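Local coordinates for hypothetical NUDIX hydrolase (Listeria monocytogenes, PDB 3SON), which probably hydrolyses nucleoside diphosphate derivatives in a metal-dependent way, as a member of the NUDIX family whose own substrate is not known, at residues L69-S74 against N130-Y135; N138-L141 against M146-M149; W33-G38 against Q123-D128; E44-T49 against Y91-D96; P12-E17 against L113-Y118. All blocks are in the same frame, centred on the assembly; numbering follows the deposited sequence.

The five contacts illustrate how a NUDIX sheet is dressed on both faces. Interaction 1 is buried and packs helix 128-142 on strand 66-76 through small side chains, whereas interaction 4 lays the start of helix 46-58 on the other face of the neighbouring strand, with aromatic rings as its floor. Interactions 3 and 5 are partly buried and depend on tryptophan: Trp33 meets the end of helix 118-124, and Trp115 reaches from strand 110-116 to strand 7-15 past the strand both flank. Interaction 2, at the chain end, shares helix 128-142 with interaction 1 and adds charge; its Arg140 and Lys147 both form salt bridges to Asp70. Interaction 3 also reaches the calcium ion through Ala37.

Interaction 1: residues L69-S74 against N130-Y135; sequences LDSHAS and NKTALY
Ser71 and Ala133 mark the point where a strand of the NUDIX fold, an alpha/beta/alpha sandwich, meets one of its covering helices. The axes of 130-135 and 69-74 run nearly antiparallel, at 174°, and approach to 8.0 Å. Small groups permit this. The CB of Ser71 points at the helix and rests on its backbone, 3.7 Å from the CA of Ala133, while the methyl of Ala133 points neither at the strand nor away, its CB 4.0 Å from Ser71 CB. Thr132 leans in from the preceding position. Its CG2 is anti to its backbone N and faces the strand, whereas OG1, beside that N (chi1 -64°), serves the carbonyl of Asp128 one turn back. Leu69, two residues before Ser71, places CD1 3.8 Å from the carbonyl O of Ala133, and its backbone pairs with Cys92 in the sheet. On the far side of the strand His72 stacks on His72 of the second subunit, placing the strand at the dimer interface. The Glu136 carboxylate, further along the helix, receives the N-H groups of Asp70 and Ser71. Between 69-74 and 130-135 the fit is van der Waals in kind: Ser71 OG, hydrogen-bonded just outside the two segments, sits 3.6 Å from Thr132 CG2.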
# COMPACT_ATOMS: atom_id res chain seq x y z
N LEU A 69 -9.14 0.70 -10.89
CA LEU A 69 -9.10 1.45 -9.62
C LEU A 69 -7.80 2.25 -9.58
O LEU A 69 -6.80 1.83 -10.18
CB LEU A 69 -9.17 0.50 -8.45
CG LEU A 69 -10.48 -0.29 -8.27
CD1 LEU A 69 -10.44 -1.29 -7.16
CD2 LEU A 69 -11.63 0.71 -8.06
N ASP A 70 -7.82 3.41 -8.92
CA ASP A 70 -6.61 4.23 -8.64
C ASP A 70 -5.72 3.69 -7.53
O ASP A 70 -4.55 4.00 -7.47
CB ASP A 70 -7.00 5.67 -8.28
CG ASP A 70 -7.66 6.40 -9.39
OD1 ASP A 70 -7.10 6.37 -10.51
OD2 ASP A 70 -8.70 7.06 -9.12
N SER A 71 -6.26 2.87 -6.65
CA SER A 71 -5.47 2.40 -5.53
C SER A 71 -4.30 1.57 -6.02
O SER A 71 -4.45 0.70 -6.83
CB SER A 71 -6.33 1.60 -4.51
OG SER A 71 -7.29 2.39 -3.87
N HIS A 72 -3.12 1.91 -5.53
CA HIS A 72 -1.91 1.22 -5.91
C HIS A 72 -1.01 1.08 -4.71
O HIS A 72 -0.99 1.97 -3.85
CB HIS A 72 -1.25 2.03 -7.07
CG HIS A 72 0.22 1.83 -7.19
ND1 HIS A 72 1.07 2.16 -6.20
CD2 HIS A 72 1.00 1.34 -8.23
CE1 HIS A 72 2.33 1.85 -6.56
NE2 HIS A 72 2.29 1.37 -7.83
N ALA A 73 -0.25 -0.01 -4.63
CA ALA A 73 0.73 -0.23 -3.55
C ALA A 73 2.02 -0.94 -4.02
O ALA A 73 2.03 -1.59 -5.01
CB ALA A 73 0.12 -1.03 -2.40
N SER A 74 3.10 -0.74 -3.30
CA SER A 74 4.33 -1.44 -3.62
C SER A 74 4.38 -2.67 -2.76
O SER A 74 3.84 -2.67 -1.64
CB SER A 74 5.53 -0.50 -3.38
OG SER A 74 5.40 0.64 -4.20
N ASN A 130 -5.25 -3.96 0.18
CA ASN A 130 -6.54 -4.52 -0.22
C ASN A 130 -7.78 -3.80 0.36
O ASN A 130 -8.77 -3.55 -0.37
CB ASN A 130 -6.60 -5.97 0.23
CG ASN A 130 -5.51 -6.83 -0.35
OD1 ASN A 130 -4.53 -6.38 -1.05
ND2 ASN A 130 -5.63 -8.11 -0.02
N LYS A 131 -7.70 -3.39 1.61
CA LYS A 131 -8.68 -2.62 2.27
C LYS A 131 -8.85 -1.29 1.59
O LYS A 131 -10.00 -0.79 1.44
CB LYS A 131 -8.29 -2.47 3.73
CG LYS A 131 -8.25 -3.83 4.43
CD LYS A 131 -8.06 -3.62 5.92
CE LYS A 131 -7.87 -4.95 6.64
NZ LYS A 131 -7.57 -4.76 8.09
N THR A 132 -7.72 -0.67 1.22
CA THR A 132 -7.75 0.62 0.54
C THR A 132 -8.42 0.51 -0.83
O THR A 132 -9.31 1.32 -1.13
CB THR A 132 -6.37 1.24 0.42
OG1 THR A 132 -5.89 1.51 1.75
CG2 THR A 132 -6.41 2.58 -0.41
N ALA A 133 -8.03 -0.48 -1.63
CA ALA A 133 -8.69 -0.76 -2.92
C ALA A 133 -10.23 -1.01 -2.77
O ALA A 133 -11.11 -0.46 -3.54
CB ALA A 133 -7.97 -1.93 -3.66
N LEU A 134 -10.58 -1.70 -1.71
CA LEU A 134 -11.98 -2.06 -1.50
C LEU A 134 -12.77 -0.81 -1.12
O LEU A 134 -13.86 -0.62 -1.60
CB LEU A 134 -12.12 -3.14 -0.42
CG LEU A 134 -13.56 -3.55 -0.14
CD1 LEU A 134 -14.16 -4.12 -1.39
CD2 LEU A 134 -13.64 -4.58 0.99
N TYR A 135 -12.20 0.04 -0.27
CA TYR A 135 -12.82 1.34 0.07
C TYR A 135 -13.15 2.14 -1.18
O TYR A 135 -14.28 2.67 -1.34
CB TYR A 135 -11.87 2.15 0.98
CG TYR A 135 -12.34 3.53 1.15
CD1 TYR A 135 -13.39 3.82 1.99
CD2 TYR A 135 -11.79 4.56 0.41
CE1 TYR A 135 -13.88 5.13 2.10
CE2 TYR A 135 -12.26 5.84 0.53
CZ TYR A 135 -13.31 6.11 1.36
OH TYR A 135 -13.77 7.43 1.46

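Interaction 2: residues N138-L141 against M146-M149; sequences NERL and MKAM
Arg140 and Leu141, near the end of helix 128-142, receive the C-terminal tail as it turns back along strand 66-76 of the NUDIX sheet. Backbone hydrogen bonds of Lys147 with Ser68 and of Met149 with Met66 line the tail along that strand and so tie it to the helix. The apolar part of the contact belongs to Met146, modelled as selenomethionine. Its chain is bent at both chi2 (-73°) and chi3 (-87°), and this fold brings the selenium back against the helix, where SE lies 3.6 Å from Arg140 CB. The terminal CE then reaches 4.0 Å from CD2 of Leu141. Leu141 CD2 comes to the tail although the CB of that residue points away. Both Met146 and Leu141 also touch Phe13, which joins the contact to strand 7-15.

The polar part is made by two cations. Arg140 is extended from CG to NE, and CG of Lys147 passes over one face of its guanidinium, 4.2 Å from NH1. Further out, Lys147 NZ and Arg140 NH2 stand 4.0 Å apart. Each has its own oxygen of Asp70: OD1 takes Lys147 and OD2 takes Arg140, both as salt bridges. Arg140 NE is bound in turn by Glu136, and NH1 by the carbonyl of Asp145. Two positive groups sharing one carboxylate would be expected to keep Asp70 ionised, and that carboxylate, facing both cations, would balance their like charge.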
# COMPACT_ATOMS: atom_id res chain seq x y z
N ASN A 138 -15.95 0.65 -3.23
CA ASN A 138 -17.18 0.79 -2.57
C ASN A 138 -17.72 2.23 -2.72
O ASN A 138 -18.89 2.44 -3.09
CB ASN A 138 -17.07 0.40 -1.10
CG ASN A 138 -18.41 0.39 -0.43
OD1 ASN A 138 -19.35 -0.29 -0.91
ND2 ASN A 138 -18.55 1.17 0.65
N GLU A 139 -16.85 3.23 -2.56
CA GLU A 139 -17.27 4.62 -2.82
C GLU A 139 -17.68 4.85 -4.25
O GLU A 139 -18.71 5.50 -4.52
CB GLU A 139 -16.15 5.61 -2.41
CG GLU A 139 -15.87 5.65 -0.92
CD GLU A 139 -17.12 6.00 -0.13
OE1 GLU A 139 -17.70 7.09 -0.37
OE2 GLU A 139 -17.51 5.18 0.72
N ARG A 140 -16.92 4.30 -5.19
CA ARG A 140 -17.27 4.38 -6.61
C ARG A 140 -18.59 3.70 -6.95
O ARG A 140 -19.39 4.28 -7.63
CB ARG A 140 -16.17 3.87 -7.46
CG ARG A 140 -14.95 4.74 -7.52
CD ARG A 140 -13.98 4.09 -8.48
NE ARG A 140 -12.76 4.86 -8.64
CZ ARG A 140 -12.62 5.87 -9.49
NH1 ARG A 140 -13.65 6.27 -10.26
NH2 ARG A 140 -11.45 6.51 -9.54
N LEU A 141 -18.87 2.52 -6.40
CA LEU A 141 -20.15 1.89 -6.67
C LEU A 141 -21.26 2.82 -6.15
O LEU A 141 -22.12 3.23 -6.91
CB LEU A 141 -20.25 0.52 -6.04
CG LEU A 141 -19.36 -0.52 -6.72
CD1 LEU A 141 -19.29 -1.88 -5.93
CD2 LEU A 141 -19.85 -0.71 -8.15
N MSE A 146 -17.60 4.74 -11.99
CA MSE A 146 -16.67 3.63 -12.25
C MSE A 146 -15.91 4.04 -13.52
O MSE A 146 -16.30 5.02 -14.20
CB MSE A 146 -17.47 2.28 -12.26
CG MSE A 146 -18.03 1.78 -10.81
SE MSE A 146 -16.61 1.13 -9.75
CE MSE A 146 -16.56 -0.74 -10.36
N LYS A 147 -14.74 3.43 -13.75
CA LYS A 147 -14.03 3.61 -15.02
C LYS A 147 -13.61 2.25 -15.58
O LYS A 147 -12.97 1.45 -14.92
CB LYS A 147 -12.84 4.58 -14.92
CG LYS A 147 -12.01 4.49 -13.67
CD LYS A 147 -10.88 5.55 -13.59
CE LYS A 147 -9.71 4.95 -12.79
NZ LYS A 147 -8.64 5.91 -12.39
N ALA A 148 -14.02 1.94 -16.81
CA ALA A 148 -13.77 0.60 -17.37
C ALA A 148 -12.30 0.39 -17.81
O ALA A 148 -11.67 1.29 -18.37
CB ALA A 148 -14.73 0.29 -18.51
N MSE A 149 -11.77 -0.82 -17.52
CA MSE A 149 -10.37 -1.18 -17.79
C MSE A 149 -10.04 -1.03 -19.25
O MSE A 149 -10.66 -1.69 -20.08
OXT MSE A 149 -9.16 -0.25 -19.64
CB MSE A 149 -10.16 -2.63 -17.36
CG MSE A 149 -8.76 -3.19 -17.58
SE MSE A 149 -8.63 -5.02 -16.82
CE MSE A 149 -9.15 -6.07 -18.41

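Interaction 3: residues W33-G38 against Q123-D128; sequences WQFVAG and QLLEWD. With CA (calcium ion), chain C.
Trp33 and Leu125 bring the two backbones nearest, their CA atoms 6.0 Å apart, at a place where both chains change character. Strand 33-39 of the NUDIX sheet is interrupted at Phe35, and helix 118-124 has just ended, Leu125 being the first residue to leave helical geometry; Trp127 then stands at the N-cap of helix 128-142. A water bridges the two backbones, accepting from Trp33 N and donating to Leu124 O.

Two leucines each serve one aromatic ring. Leu124 lies across the indole of Trp33, its CD2 nearly square over the five-membered ring as a CH-pi contact, 3.6 Å from the centroid and 14° off the normal. The same indole meets His26 edge-to-face. Leu125 instead starts with its CB pointing away. Its CG stands anti to the carbonyl carbon (chi1 -67°), and the two methyls end at Phe35, with CD1 3.7 Å from Phe35 CE2 and CD2 over the ring face. Leu134 of helix 128-142 packs against Leu125 from the helical layer. A second water, bound by Gln34 NE2, makes a weak bond with Trp127 NE1.

Past Phe35 the strand resumes and enters the metal site, completed by Glu53 and Glu57 of helix 46-58. Here the calcium ion is bound by Ala37 O at 2.3 Å, with two waters among its other ligands.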
# COMPACT_ATOMS: atom_id res chain seq x y z
N TRP A 33 -7.81 -15.05 3.65
CA TRP A 33 -8.84 -14.59 2.72
C TRP A 33 -8.17 -13.54 1.87
O TRP A 33 -7.37 -12.73 2.38
CB TRP A 33 -9.97 -13.94 3.49
CG TRP A 33 -10.86 -14.85 4.23
CD1 TRP A 33 -10.75 -15.26 5.55
CD2 TRP A 33 -12.00 -15.57 3.69
NE1 TRP A 33 -11.74 -16.14 5.86
CE2 TRP A 33 -12.51 -16.38 4.78
CE3 TRP A 33 -12.61 -15.64 2.45
CZ2 TRP A 33 -13.62 -17.20 4.64
CZ3 TRP A 33 -13.74 -16.46 2.31
CH2 TRP A 33 -14.23 -17.23 3.40
N GLN A 34 -8.37 -13.62 0.57
CA GLN A 34 -7.75 -12.69 -0.38
C GLN A 34 -8.62 -12.46 -1.62
O GLN A 34 -9.66 -13.12 -1.86
CB GLN A 34 -6.36 -13.22 -0.86
CG GLN A 34 -6.48 -14.57 -1.64
CD GLN A 34 -5.17 -15.31 -1.92
OE1 GLN A 34 -5.22 -16.48 -2.35
NE2 GLN A 34 -4.02 -14.62 -1.80
N PHE A 35 -8.18 -11.51 -2.43
CA PHE A 35 -8.76 -11.27 -3.74
C PHE A 35 -7.99 -12.03 -4.83
O PHE A 35 -7.09 -12.82 -4.51
CB PHE A 35 -8.82 -9.76 -4.03
CG PHE A 35 -9.73 -8.98 -3.09
CD1 PHE A 35 -11.04 -9.31 -2.95
CD2 PHE A 35 -9.26 -7.81 -2.43
CE1 PHE A 35 -11.89 -8.54 -2.11
CE2 PHE A 35 -10.07 -7.08 -1.56
CZ PHE A 35 -11.39 -7.43 -1.40
N VAL A 36 -8.45 -11.91 -6.08
CA VAL A 36 -7.76 -12.43 -7.23
C VAL A 36 -6.41 -11.72 -7.29
O VAL A 36 -6.32 -10.51 -7.13
CB VAL A 36 -8.59 -12.22 -8.52
CG1 VAL A 36 -7.77 -12.46 -9.80
CG2 VAL A 36 -9.81 -13.07 -8.53
N ALA A 37 -5.32 -12.47 -7.48
CA ALA A 37 -3.98 -11.82 -7.49
C ALA A 37 -3.06 -12.57 -8.42
O ALA A 37 -3.15 -13.82 -8.52
CB ALA A 37 -3.37 -11.77 -6.08
N GLY A 38 -2.15 -11.87 -9.06
CA GLY A 38 -1.17 -12.55 -9.89
C GLY A 38 -0.17 -11.62 -10.48
O GLY A 38 -0.42 -10.43 -10.57
N GLN A 123 -13.25 -6.96 7.52
CA GLN A 123 -12.93 -7.84 8.63
C GLN A 123 -12.14 -9.10 8.23
O GLN A 123 -11.27 -9.59 9.00
CB GLN A 123 -14.23 -8.24 9.38
CG GLN A 123 -14.83 -7.11 10.20
CD GLN A 123 -13.87 -6.66 11.28
OE1 GLN A 123 -13.44 -7.46 12.10
NE2 GLN A 123 -13.51 -5.37 11.25
N LEU A 124 -12.41 -9.61 7.03
CA LEU A 124 -11.73 -10.82 6.49
C LEU A 124 -10.33 -10.51 6.02
O LEU A 124 -9.44 -11.36 6.12
CB LEU A 124 -12.55 -11.41 5.32
CG LEU A 124 -13.87 -12.16 5.63
CD1 LEU A 124 -14.65 -12.65 4.43
CD2 LEU A 124 -13.67 -13.29 6.63
N LEU A 125 -10.13 -9.34 5.42
CA LEU A 125 -8.83 -8.94 4.83
C LEU A 125 -7.65 -8.72 5.81
O LEU A 125 -7.85 -8.28 6.95
CB LEU A 125 -9.09 -7.67 4.01
CG LEU A 125 -9.98 -7.94 2.77
CD1 LEU A 125 -10.33 -6.61 2.08
CD2 LEU A 125 -9.30 -8.89 1.79
N GLU A 126 -6.42 -8.99 5.33
CA GLU A 126 -5.22 -8.73 6.12
C GLU A 126 -4.44 -7.47 5.73
O GLU A 126 -4.00 -6.77 6.62
CB GLU A 126 -4.27 -9.95 6.20
CG GLU A 126 -4.11 -10.75 4.92
CD GLU A 126 -3.21 -12.00 5.05
OE1 GLU A 126 -2.78 -12.38 6.16
OE2 GLU A 126 -2.90 -12.58 4.00
N TRP A 127 -4.33 -7.13 4.44
CA TRP A 127 -3.38 -6.10 4.00
C TRP A 127 -4.02 -4.75 3.77
O TRP A 127 -5.13 -4.62 3.23
CB TRP A 127 -2.66 -6.52 2.74
CG TRP A 127 -2.04 -7.89 2.81
CD1 TRP A 127 -2.33 -8.98 1.99
CD2 TRP A 127 -1.02 -8.34 3.73
NE1 TRP A 127 -1.54 -10.07 2.35
CE2 TRP A 127 -0.76 -9.75 3.41
CE3 TRP A 127 -0.35 -7.76 4.81
CZ2 TRP A 127 0.15 -10.52 4.13
CZ3 TRP A 127 0.57 -8.54 5.53
CH2 TRP A 127 0.81 -9.89 5.19
N ASP A 128 -3.38 -3.72 4.28
CA ASP A 128 -3.90 -2.36 4.13
C ASP A 128 -4.21 -2.11 2.67
O ASP A 128 -5.26 -1.50 2.32
CB ASP A 128 -2.87 -1.35 4.65
CG ASP A 128 -2.60 -1.47 6.18
OD1 ASP A 128 -3.43 -2.07 6.87
OD2 ASP A 128 -1.55 -0.94 6.68
CA CA C . -3.12 -15.93 -9.47
O HOH W 1 -7.02 -13.49 5.83
O HOH W 2 -3.05 -12.25 0.10
O HOH W 3 -2.62 -17.42 -10.93
O HOH W 4 -0.85 -15.78 -8.07

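Interaction 4: residues E44-T49 against Y91-D96; sequences EAISET and YCFAID
Ile46 meets two rings because its chi1 of -81° divides its branches: CG1 stands beside the backbone N and leads CD1 to Tyr91, whereas CG2, anti to that N, faces Phe93. The two approaches differ in kind. CD1 lies over the face of the Tyr91 ring as a CH-pi contact, 3.6 Å from the centroid and 22° off the normal. CG2 meets Phe93 at its edge, in the ring plane, beside CZ. Ile46 was modelled in two conformers, so these close approaches hold for one of them and are somewhat doubtful.

Helix 46-58 is the helix of the NUDIX signature, and its first turn is laid here on strand 87-96. Ala45, its N-cap residue, donates its backbone N to Glu48 OE1 at 3.0 Å, from above the carboxylate plane. Glu44, probably the first glutamate of the signature, receives Thr49 OG1 at its OE1 at 2.9 Å, while its OE2 forms a salt bridge with Arg52 on the same helix.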
# COMPACT_ATOMS: atom_id res chain seq x y z
N GLU A 44 2.78 -8.83 -21.35
CA GLU A 44 1.40 -8.43 -21.02
C GLU A 44 1.18 -6.93 -20.66
O GLU A 44 1.96 -6.31 -19.91
CB GLU A 44 0.88 -9.33 -19.86
CG GLU A 44 0.61 -10.75 -20.30
CD GLU A 44 -0.06 -11.56 -19.22
OE1 GLU A 44 0.28 -11.38 -18.02
OE2 GLU A 44 -0.89 -12.41 -19.58
N ALA A 45 0.11 -6.33 -21.18
CA ALA A 45 -0.31 -5.07 -20.64
C ALA A 45 -0.88 -5.47 -19.27
O ALA A 45 -1.24 -6.66 -19.08
CB ALA A 45 -1.35 -4.38 -21.51
N ILE A 46 -0.94 -4.53 -18.34
CA ILE A 46 -1.47 -4.77 -17.00
C ILE A 46 -2.93 -5.23 -17.03
O ILE A 46 -3.36 -6.04 -16.22
CB ILE A 46 -1.37 -3.47 -16.18
CG1 ILE A 46 0.03 -3.26 -15.64
CG2 ILE A 46 -2.38 -3.45 -15.09
CD1 ILE A 46 0.34 -1.78 -15.48
N SER A 47 -3.71 -4.62 -17.92
CA SER A 47 -5.11 -5.02 -18.10
C SER A 47 -5.25 -6.48 -18.56
O SER A 47 -6.22 -7.15 -18.23
CB SER A 47 -5.80 -4.10 -19.12
OG SER A 47 -5.20 -4.26 -20.39
N GLU A 48 -4.30 -6.95 -19.39
CA GLU A 48 -4.32 -8.29 -19.89
C GLU A 48 -3.97 -9.30 -18.80
O GLU A 48 -4.54 -10.39 -18.75
CB GLU A 48 -3.34 -8.44 -21.11
CG GLU A 48 -3.66 -7.51 -22.29
CD GLU A 48 -2.52 -7.37 -23.31
OE1 GLU A 48 -1.43 -7.95 -23.12
OE2 GLU A 48 -2.71 -6.63 -24.32
N THR A 49 -3.01 -8.95 -17.94
CA THR A 49 -2.75 -9.75 -16.70
C THR A 49 -3.99 -9.84 -15.83
O THR A 49 -4.32 -10.92 -15.35
CB THR A 49 -1.60 -9.13 -15.87
OG1 THR A 49 -0.51 -8.89 -16.74
CG2 THR A 49 -1.15 -10.10 -14.71
N TYR A 91 -1.30 -3.17 -9.05
CA TYR A 91 -2.38 -2.41 -9.67
C TYR A 91 -3.67 -3.10 -9.40
O TYR A 91 -3.72 -4.29 -9.42
CB TYR A 91 -2.16 -2.34 -11.17
CG TYR A 91 -0.84 -1.71 -11.58
CD1 TYR A 91 -0.68 -0.34 -11.54
CD2 TYR A 91 0.26 -2.49 -11.96
CE1 TYR A 91 0.51 0.24 -11.89
CE2 TYR A 91 1.47 -1.92 -12.34
CZ TYR A 91 1.58 -0.53 -12.29
OH TYR A 91 2.72 0.11 -12.65
N CYS A 92 -4.75 -2.34 -9.21
CA CYS A 92 -5.94 -2.91 -8.75
C CYS A 92 -7.11 -2.76 -9.69
O CYS A 92 -7.26 -1.70 -10.40
CB CYS A 92 -6.34 -2.27 -7.42
SG CYS A 92 -5.15 -2.47 -6.10
N PHE A 93 -8.04 -3.72 -9.62
CA PHE A 93 -9.19 -3.74 -10.53
C PHE A 93 -10.44 -4.31 -9.88
O PHE A 93 -10.37 -4.87 -8.82
CB PHE A 93 -8.89 -4.60 -11.80
CG PHE A 93 -7.71 -4.16 -12.58
CD1 PHE A 93 -6.43 -4.47 -12.18
CD2 PHE A 93 -7.87 -3.39 -13.73
CE1 PHE A 93 -5.34 -4.06 -12.90
CE2 PHE A 93 -6.75 -2.98 -14.46
CZ PHE A 93 -5.51 -3.26 -14.01
N ALA A 94 -11.56 -4.28 -10.60
CA ALA A 94 -12.80 -4.88 -10.12
C ALA A 94 -13.58 -5.50 -11.24
O ALA A 94 -13.47 -5.09 -12.38
CB ALA A 94 -13.62 -3.83 -9.41
N ILE A 95 -14.29 -6.59 -10.95
CA ILE A 95 -14.99 -7.28 -11.96
C ILE A 95 -16.40 -7.47 -11.53
O ILE A 95 -16.63 -7.96 -10.40
CB ILE A 95 -14.23 -8.61 -12.32
CG1 ILE A 95 -14.95 -9.43 -13.42
CG2 ILE A 95 -13.95 -9.51 -11.09
CD1 ILE A 95 -14.02 -10.45 -14.02
N ASP A 96 -17.33 -7.11 -12.42
CA ASP A 96 -18.76 -7.27 -12.15
C ASP A 96 -19.22 -8.65 -12.52
O ASP A 96 -19.32 -8.95 -13.71
CB ASP A 96 -19.56 -6.19 -12.91
CG ASP A 96 -21.03 -6.08 -12.48
OD1 ASP A 96 -21.54 -6.94 -11.71
OD2 ASP A 96 -21.69 -5.07 -12.90

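Interaction 5: residues P12-E17 against L113-Y118; sequences PFIKTE and LRWVSY
Trp115 is the tight part of this contact, and Ile14 lies over one face of its indole with both branches. CG1 of Ile14 takes the crowded position between the backbone N and the carbonyl carbon (chi1 52°), and from there its CD1 reaches Trp115 CD2 at 3.6 Å. The other branch serves the same face: CG2 of Ile14 makes a CH-pi contact with the six-membered ring, 3.9 Å from the centroid and 17° off the normal. Leu113, two residues before Trp115, holds CG over the opposite face. The rim of the indole is used too. CZ3 of Trp115 has the CA of Phe13 at its edge, 3.8 Å away, and Pro12 CB comes obliquely to CH2 at 3.8 Å.

Beyond Ile14 the 12-17 segment no longer touches 113-118. The strand ends at Lys15, an exposed residue, and the chain enters a turn whose Glu17 is poorly ordered and lacks modelled atoms beyond CB. The axes of 12-15 and 113-116 approach to 8.3 Å and diverge, 47° from parallel. Both strands pair antiparallel with strand 20-27, which explains their similar sense: a large aromatic side chain reaches past the strand they share, within the mixed sheet of the NUDIX fold.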
# COMPACT_ATOMS: atom_id res chain seq x y z
N PRO A 12 -13.74 -9.08 -7.14
CA PRO A 12 -15.07 -9.37 -7.75
C PRO A 12 -16.18 -8.69 -6.96
O PRO A 12 -16.04 -8.50 -5.74
CB PRO A 12 -15.20 -10.89 -7.55
CG PRO A 12 -13.86 -11.35 -7.08
CD PRO A 12 -13.27 -10.20 -6.33
N PHE A 13 -17.26 -8.25 -7.63
CA PHE A 13 -18.42 -7.72 -6.92
C PHE A 13 -19.72 -8.04 -7.65
O PHE A 13 -19.71 -8.36 -8.84
CB PHE A 13 -18.34 -6.20 -6.69
CG PHE A 13 -18.43 -5.40 -7.95
CD1 PHE A 13 -17.29 -5.15 -8.71
CD2 PHE A 13 -19.67 -4.93 -8.41
CE1 PHE A 13 -17.37 -4.43 -9.85
CE2 PHE A 13 -19.75 -4.18 -9.56
CZ PHE A 13 -18.63 -3.95 -10.31
N ILE A 14 -20.84 -8.01 -6.90
CA ILE A 14 -22.17 -8.26 -7.47
C ILE A 14 -23.11 -7.23 -6.92
O ILE A 14 -22.97 -6.81 -5.77
CB ILE A 14 -22.75 -9.66 -7.16
CG1 ILE A 14 -22.70 -9.94 -5.66
CG2 ILE A 14 -21.99 -10.75 -7.89
CD1 ILE A 14 -23.26 -11.31 -5.27
N LYS A 15 -24.04 -6.77 -7.76
CA LYS A 15 -25.15 -5.93 -7.33
C LYS A 15 -26.34 -6.79 -6.88
O LYS A 15 -26.87 -7.56 -7.68
CB LYS A 15 -25.62 -5.03 -8.47
CG LYS A 15 -26.54 -3.90 -7.99
CD LYS A 15 -27.23 -3.14 -9.15
CE LYS A 15 -27.49 -1.69 -8.80
NZ LYS A 15 -27.98 -1.50 -7.40
N THR A 16 -26.74 -6.67 -5.62
CA THR A 16 -27.95 -7.32 -5.09
C THR A 16 -29.13 -6.34 -5.11
O THR A 16 -28.96 -5.15 -5.40
CB THR A 16 -27.75 -7.82 -3.65
OG1 THR A 16 -27.29 -6.74 -2.82
CG2 THR A 16 -26.76 -8.95 -3.62
N GLU A 17 -30.33 -6.82 -4.79
CA GLU A 17 -31.49 -5.95 -4.70
C GLU A 17 -31.21 -4.83 -3.68
O GLU A 17 -31.41 -3.65 -3.96
CB GLU A 17 -32.75 -6.74 -4.30
N LEU A 113 -15.41 -19.18 -2.35
CA LEU A 113 -15.67 -17.78 -2.70
C LEU A 113 -16.87 -17.40 -1.79
O LEU A 113 -17.87 -18.14 -1.76
CB LEU A 113 -16.14 -17.65 -4.13
CG LEU A 113 -16.59 -16.24 -4.67
CD1 LEU A 113 -15.45 -15.26 -4.67
CD2 LEU A 113 -17.29 -16.27 -6.03
N ARG A 114 -16.72 -16.34 -1.00
CA ARG A 114 -17.79 -15.82 -0.20
C ARG A 114 -18.16 -14.40 -0.62
O ARG A 114 -17.30 -13.52 -0.77
CB ARG A 114 -17.37 -15.89 1.28
CG ARG A 114 -18.52 -15.65 2.26
CD ARG A 114 -17.94 -15.49 3.66
NE ARG A 114 -17.62 -16.79 4.27
CZ ARG A 114 -17.14 -16.97 5.50
NH1 ARG A 114 -16.94 -15.95 6.33
NH2 ARG A 114 -16.90 -18.20 5.95
N TRP A 115 -19.46 -14.20 -0.82
CA TRP A 115 -20.04 -12.92 -1.21
C TRP A 115 -20.50 -12.25 0.07
O TRP A 115 -21.37 -12.78 0.81
CB TRP A 115 -21.24 -13.18 -2.11
CG TRP A 115 -20.87 -13.63 -3.45
CD1 TRP A 115 -21.08 -14.86 -4.02
CD2 TRP A 115 -20.14 -12.88 -4.43
NE1 TRP A 115 -20.54 -14.92 -5.28
CE2 TRP A 115 -19.94 -13.75 -5.57
CE3 TRP A 115 -19.60 -11.60 -4.48
CZ2 TRP A 115 -19.25 -13.35 -6.71
CZ3 TRP A 115 -18.88 -11.22 -5.61
CH2 TRP A 115 -18.76 -12.06 -6.72
N VAL A 116 -19.85 -11.13 0.42
CA VAL A 116 -20.00 -10.51 1.72
C VAL A 116 -20.20 -9.00 1.58
O VAL A 116 -19.87 -8.41 0.56
CB VAL A 116 -18.74 -10.77 2.58
CG1 VAL A 116 -18.57 -12.27 2.83
CG2 VAL A 116 -17.48 -10.23 1.88
N SER A 117 -20.71 -8.36 2.63
CA SER A 117 -20.87 -6.93 2.60
C SER A 117 -19.50 -6.26 2.68
O SER A 117 -18.50 -6.88 3.00
CB SER A 117 -21.67 -6.46 3.80
OG SER A 117 -20.90 -6.67 4.96
N TYR A 118 -19.48 -4.98 2.37
CA TYR A 118 -18.27 -4.19 2.52
C TYR A 118 -17.62 -4.42 3.87
O TYR A 118 -16.42 -4.80 4.01
CB TYR A 118 -18.59 -2.70 2.29
CG TYR A 118 -17.41 -1.80 2.57
CD1 TYR A 118 -16.37 -1.68 1.66
CD2 TYR A 118 -17.28 -1.13 3.77
CE1 TYR A 118 -15.23 -0.91 1.94
CE2 TYR A 118 -16.18 -0.33 4.04
CZ TYR A 118 -15.18 -0.19 3.12
OH TYR A 118 -14.07 0.59 3.39